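Long-range contacts in sulfatase (Bacteroides fragilis CAG:558, PDB 6USS), which probably hydrolyses aryl sulfate esters, as a calcium-dependent arylsulfatase of the sulfatase family from a human gut bacterium: residues A82-S86 with S422-N426; S346-Y352 with P436-T441. The protein carries 1 engineered substitution. All coordinates share one frame; numbering follows the deposited sequence.

Contact 1: residues A82-S86 with S422-N426; sequences AYASS and SLYWN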
loop_
_atom_site.group_PDB
_atom_site.type_symbol
_atom_site.label_atom_id
_atom_site.label_comp_id
_atom_site.label_asym_id
_atom_site.label_seq_id
_atom_site.Cartn_x
_atom_site.Cartn_y
_atom_site.Cartn_z
ATOM N N ALA A 82 17.562 20.753 -17.851
ATOM C CA ALA A 82 16.434 20.237 -17.077
ATOM C C ALA A 82 16.336 20.947 -15.730
ATOM O O ALA A 82 17.335 21.075 -15.022
ATOM C CB ALA A 82 16.570 18.724 -16.860
ATOM N N TYR A 83 15.123 21.376 -15.358
ATOM C CA TYR A 83 14.900 22.163 -14.148
ATOM C C TYR A 83 14.011 21.459 -13.120
ATOM O O TYR A 83 13.046 20.771 -13.462
ATOM C CB TYR A 83 14.285 23.531 -14.489
ATOM C CG TYR A 83 15.245 24.398 -15.250
ATOM C CD1 TYR A 83 16.358 24.945 -14.621
ATOM C CD2 TYR A 83 15.074 24.633 -16.608
ATOM C CE1 TYR A 83 17.274 25.727 -15.327
ATOM C CE2 TYR A 83 15.976 25.415 -17.319
ATOM C CZ TYR A 83 17.075 25.954 -16.674
ATOM O OH TYR A 83 17.962 26.718 -17.391
ATOM N N ALA A 84 14.352 21.659 -11.851
ATOM C CA ALA A 84 13.530 21.346 -10.688
ATOM C C ALA A 84 13.289 22.645 -9.917
ATOM O O ALA A 84 13.605 23.732 -10.401
ATOM C CB ALA A 84 14.207 20.284 -9.823
ATOM N N SER A 85 12.723 22.538 -8.716
ATOM C CA SER A 85 12.786 23.662 -7.787
ATOM C C SER A 85 14.071 23.580 -6.968
ATOM O O SER A 85 14.831 22.615 -7.057
ATOM C CB SER A 85 11.550 23.727 -6.877
ATOM O OG SER A 85 10.358 23.931 -7.628
ATOM N N SER A 86 14.329 24.618 -6.176
ATOM C CA SER A 86 15.614 24.708 -5.492
ATOM C C SER A 86 15.634 23.976 -4.159
ATOM O O SER A 86 16.677 23.960 -3.501
ATOM C CB SER A 86 16.017 26.172 -5.295
ATOM O OG SER A 86 15.111 26.864 -4.471
ATOM N N SER A 422 6.694 29.277 -21.052
ATOM C CA SER A 422 7.201 29.873 -19.823
ATOM C C SER A 422 7.400 28.801 -18.745
ATOM O O SER A 422 6.548 27.930 -18.553
ATOM C CB SER A 422 6.231 30.944 -19.308
ATOM O OG SER A 422 6.362 32.190 -19.961
ATOM N N LEU A 423 8.519 28.875 -18.025
ATOM C CA LEU A 423 8.724 28.074 -16.819
ATOM C C LEU A 423 8.597 28.971 -15.587
ATOM O O LEU A 423 9.019 30.133 -15.614
ATOM C CB LEU A 423 10.091 27.389 -16.826
ATOM C CG LEU A 423 10.427 26.451 -17.973
ATOM C CD1 LEU A 423 11.757 25.788 -17.659
ATOM C CD2 LEU A 423 9.329 25.411 -18.195
ATOM N N TYR A 424 8.039 28.437 -14.496
ATOM C CA TYR A 424 7.792 29.254 -13.314
ATOM C C TYR A 424 8.290 28.619 -12.017
ATOM O O TYR A 424 8.104 27.424 -11.776
ATOM C CB TYR A 424 6.316 29.545 -13.166
ATOM C CG TYR A 424 5.660 30.142 -14.372
ATOM C CD1 TYR A 424 4.962 29.340 -15.263
ATOM C CD2 TYR A 424 5.692 31.514 -14.597
ATOM C CE1 TYR A 424 4.340 29.872 -16.350
ATOM C CE2 TYR A 424 5.064 32.065 -15.693
ATOM C CZ TYR A 424 4.381 31.234 -16.565
ATOM O OH TYR A 424 3.746 31.766 -17.667
ATOM N N TRP A 425 8.881 29.449 -11.158
ATOM C CA TRP A 425 9.179 29.081 -9.780
ATOM C C TRP A 425 8.584 30.119 -8.830
ATOM O O TRP A 425 8.532 31.316 -9.138
ATOM C CB TRP A 425 10.673 28.988 -9.507
ATOM C CG TRP A 425 11.448 28.047 -10.351
ATOM C CD1 TRP A 425 11.989 26.853 -9.961
ATOM C CD2 TRP A 425 11.841 28.241 -11.715
ATOM N NE1 TRP A 425 12.681 26.288 -10.997
ATOM C CE2 TRP A 425 12.607 27.116 -12.089
ATOM C CE3 TRP A 425 11.625 29.257 -12.659
ATOM C CZ2 TRP A 425 13.144 26.969 -13.372
ATOM C CZ3 TRP A 425 12.159 29.110 -13.931
ATOM C CH2 TRP A 425 12.908 27.976 -14.276
ATOM N N ASN A 426 8.155 29.649 -7.660
ATOM C CA ASN A 426 7.711 30.542 -6.598
ATOM C C ASN A 426 8.247 30.039 -5.270
ATOM O O ASN A 426 7.958 28.905 -4.879
ATOM C CB ASN A 426 6.186 30.651 -6.531
ATOM C CG ASN A 426 5.752 31.805 -5.662
ATOM O OD1 ASN A 426 6.464 32.798 -5.560
ATOM N ND2 ASN A 426 4.613 31.678 -5.014
HETATM O O HOH W 1 9.768 26.724 -7.101
#
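The indole of Trp425 reaches from its strand to Tyr83 and Ala84 and carries most of this contact. Its polar part is a single bond: Trp425 NE1 donates to the backbone carbonyl Ala84 O at 2.8 Å, fairly straight, with an angle of 159° at the hydrogen. The oxygen lies almost in the indole plane, while the donor stands somewhat out of the carbonyl plane. With Trp425 CG anti to its carbonyl carbon (chi1 -57°), the ring projects from the strand and meets residues 83-85 with its edge.

The same edge makes the aromatic contact. The six-membered ring of Trp425 stands edge-on to one face of Tyr83 in a T-shaped pair, centroids 5.6 Å apart and planes at 90°, with CH2 over the tyrosine face. Farther along this edge, Trp425 CZ2 packs on Tyr83 CB at 3.8 Å and Trp425 CD1 on Ser85 CA at 3.9 Å. The Tyr83 hydroxyl finds its main partner elsewhere, in Glu353.

The remaining apolar touch comes from Leu423, whose CD1 approaches Tyr83 CD2 to 3.7 Å, the two side chains crossing at roughly a right angle. Beside the indole, a water 2.9 Å from Ser85 OG makes a weak bond with Asn426 N.

Packing and one bond to a backbone carbonyl thus join strand 422-427, at the border of the four-stranded antiparallel sheet, to the end of strand 77-83 of the large mixed sheet and the loop after it. This is the two-part build of the sulfatase fold, met just before helix 88-97 starts at the engineered Cys88 in the calcium site.

Contact 2: residues S346-Y352 with P436-T441; sequences SGKGSAY and PGIGPT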
loop_
_atom_site.group_PDB
_atom_site.type_symbol
_atom_site.label_atom_id
_atom_site.label_comp_id
_atom_site.label_asym_id
_atom_site.label_seq_id
_atom_site.Cartn_x
_atom_site.Cartn_y
_atom_site.Cartn_z
ATOM N N SER A 346 25.748 29.748 -7.518
ATOM C CA SER A 346 25.174 29.405 -6.217
ATOM C C SER A 346 24.676 27.945 -6.269
ATOM O O SER A 346 25.285 27.078 -6.917
ATOM C CB SER A 346 24.129 30.456 -5.842
ATOM O OG SER A 346 23.489 30.163 -4.615
ATOM N N GLY A 347 23.576 27.632 -5.579
ATOM C CA GLY A 347 23.152 26.254 -5.470
ATOM C C GLY A 347 21.854 26.099 -4.718
ATOM O O GLY A 347 20.976 26.964 -4.809
ATOM N N LYS A 348 21.745 25.017 -3.946
ATOM C CA LYS A 348 20.498 24.673 -3.269
ATOM C C LYS A 348 19.913 25.881 -2.552
ATOM O O LYS A 348 20.627 26.603 -1.856
ATOM C CB LYS A 348 20.726 23.531 -2.277
ATOM C CG LYS A 348 19.460 23.181 -1.500
ATOM C CD LYS A 348 19.631 21.939 -0.698
ATOM C CE LYS A 348 18.288 21.521 -0.110
ATOM N NZ LYS A 348 18.400 20.254 0.627
ATOM N N GLY A 349 18.607 26.108 -2.751
ATOM C CA GLY A 349 17.915 27.239 -2.178
ATOM C C GLY A 349 17.892 28.483 -3.044
ATOM O O GLY A 349 17.114 29.401 -2.760
ATOM N N SER A 350 18.722 28.541 -4.088
ATOM C CA SER A 350 18.825 29.697 -4.967
ATOM C C SER A 350 17.896 29.564 -6.160
ATOM O O SER A 350 17.677 28.469 -6.687
ATOM C CB SER A 350 20.249 29.886 -5.483
ATOM O OG SER A 350 20.364 31.143 -6.124
ATOM N N ALA A 351 17.372 30.698 -6.603
ATOM C CA ALA A 351 16.675 30.718 -7.877
ATOM C C ALA A 351 17.639 30.780 -9.054
ATOM O O ALA A 351 17.201 30.619 -10.201
ATOM C CB ALA A 351 15.695 31.893 -7.916
ATOM N N TYR A 352 18.931 30.999 -8.793
ATOM C CA TYR A 352 19.952 30.921 -9.825
ATOM C C TYR A 352 20.038 29.497 -10.381
ATOM O O TYR A 352 19.516 28.541 -9.795
ATOM C CB TYR A 352 21.307 31.359 -9.258
ATOM C CG TYR A 352 21.411 32.850 -9.012
ATOM C CD1 TYR A 352 20.479 33.717 -9.567
ATOM C CD2 TYR A 352 22.419 33.391 -8.211
ATOM C CE1 TYR A 352 20.543 35.086 -9.347
ATOM C CE2 TYR A 352 22.497 34.763 -7.989
ATOM C CZ TYR A 352 21.550 35.605 -8.566
ATOM O OH TYR A 352 21.591 36.967 -8.371
ATOM N N PRO A 436 23.677 33.985 -2.873
ATOM C CA PRO A 436 23.205 34.589 -4.131
ATOM C C PRO A 436 21.948 33.891 -4.657
ATOM O O PRO A 436 21.896 32.661 -4.794
ATOM C CB PRO A 436 24.408 34.423 -5.071
ATOM C CG PRO A 436 25.613 34.349 -4.138
ATOM C CD PRO A 436 25.100 33.594 -2.927
ATOM N N GLY A 437 20.917 34.689 -4.929
ATOM C CA GLY A 437 19.670 34.136 -5.409
ATOM C C GLY A 437 18.803 33.493 -4.352
ATOM O O GLY A 437 17.683 33.068 -4.667
ATOM N N ILE A 438 19.270 33.415 -3.109
ATOM C CA ILE A 438 18.500 32.804 -2.031
ATOM C C ILE A 438 17.685 33.874 -1.324
ATOM O O ILE A 438 18.180 34.974 -1.055
ATOM C CB ILE A 438 19.421 32.077 -1.038
ATOM C CG1 ILE A 438 20.359 31.122 -1.771
ATOM C CG2 ILE A 438 18.603 31.327 -0.032
ATOM C CD1 ILE A 438 21.308 30.373 -0.849
ATOM N N GLY A 439 16.440 33.529 -0.989
ATOM C CA GLY A 439 15.499 34.432 -0.374
ATOM C C GLY A 439 14.132 34.278 -1.018
ATOM O O GLY A 439 13.959 33.502 -1.966
ATOM N N PRO A 440 13.137 35.023 -0.534
ATOM C CA PRO A 440 11.789 34.960 -1.144
ATOM C C PRO A 440 11.785 35.525 -2.562
ATOM O O PRO A 440 12.030 36.716 -2.774
ATOM C CB PRO A 440 10.929 35.814 -0.202
ATOM C CG PRO A 440 11.828 36.212 0.946
ATOM C CD PRO A 440 13.235 36.040 0.530
ATOM N N THR A 441 11.479 34.668 -3.537
ATOM C CA THR A 441 11.528 35.048 -4.942
ATOM C C THR A 441 10.423 34.339 -5.710
ATOM O O THR A 441 9.904 33.302 -5.282
ATOM C CB THR A 441 12.864 34.664 -5.587
ATOM O OG1 THR A 441 13.079 33.252 -5.421
ATOM C CG2 THR A 441 14.025 35.444 -4.984
HETATM O O HOH W 2 15.571 30.776 -0.980
#
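Pro436 O is gripped by two serine hydroxyls, Ser346 OG at 3.0 Å and Ser350 OG at a short 2.5 Å. Both donate in the carbonyl plane, one to each lone pair, from opposite sides of the C=O bond. Ser350 OG also accepts from Tyr352 N at 3.0 Å, forming an ST turn. A chi1 of -169° turns this hydroxyl away from its own backbone N and toward the other loop.

One residue on, Ala351 N donates to Gly437 O at 3.1 Å, an almost straight bond that approaches from above the carbonyl plane. Gly437 CA lies over the centre of the Tyr352 ring, a CH-pi contact of 3.8 Å to the centroid, and comes within 3.2 Å of Ser350 OG. Pro436 CB touches Tyr352 CE2 at 3.5 Å. Ile438 CG1 packs on Ser350 CA, and a water links Gly349 O to Gly439 N.

Residues 346-352, with a type II turn from Gly347 to Ser350, form a loop that leads into helix 353-356. On the other side residues 436-440 are loop, and Thr441 opens strand 441-446. Strand 449-454 packs on Tyr352 and Thr441, and Glu461 of strand 460-464 takes the tyrosine hydroxyl.

How the contacts relate
The centres of contacts 1 and 2 lie about 12 Å apart, and their segments alternate along the chain: 82-86, 346-352, 422-426, then 436-441. The earlier two belong to the part with the mixed sheet and the later two to the part with the antiparallel sheet, so the boundary is bridged twice. Each side is also tied to itself. Ser86 O probably accepts a hydrogen bond from Gly349 N at 3.0 Å, while strands 422-427 and 441-446 pair antiparallel. The calcium site lies close by: the side chain of Ala84 is about 9 Å from the ion, and Lys348 forms a salt bridge with Asp43, a ligand of the calcium ion. The junction between the two parts therefore runs beside the metal site.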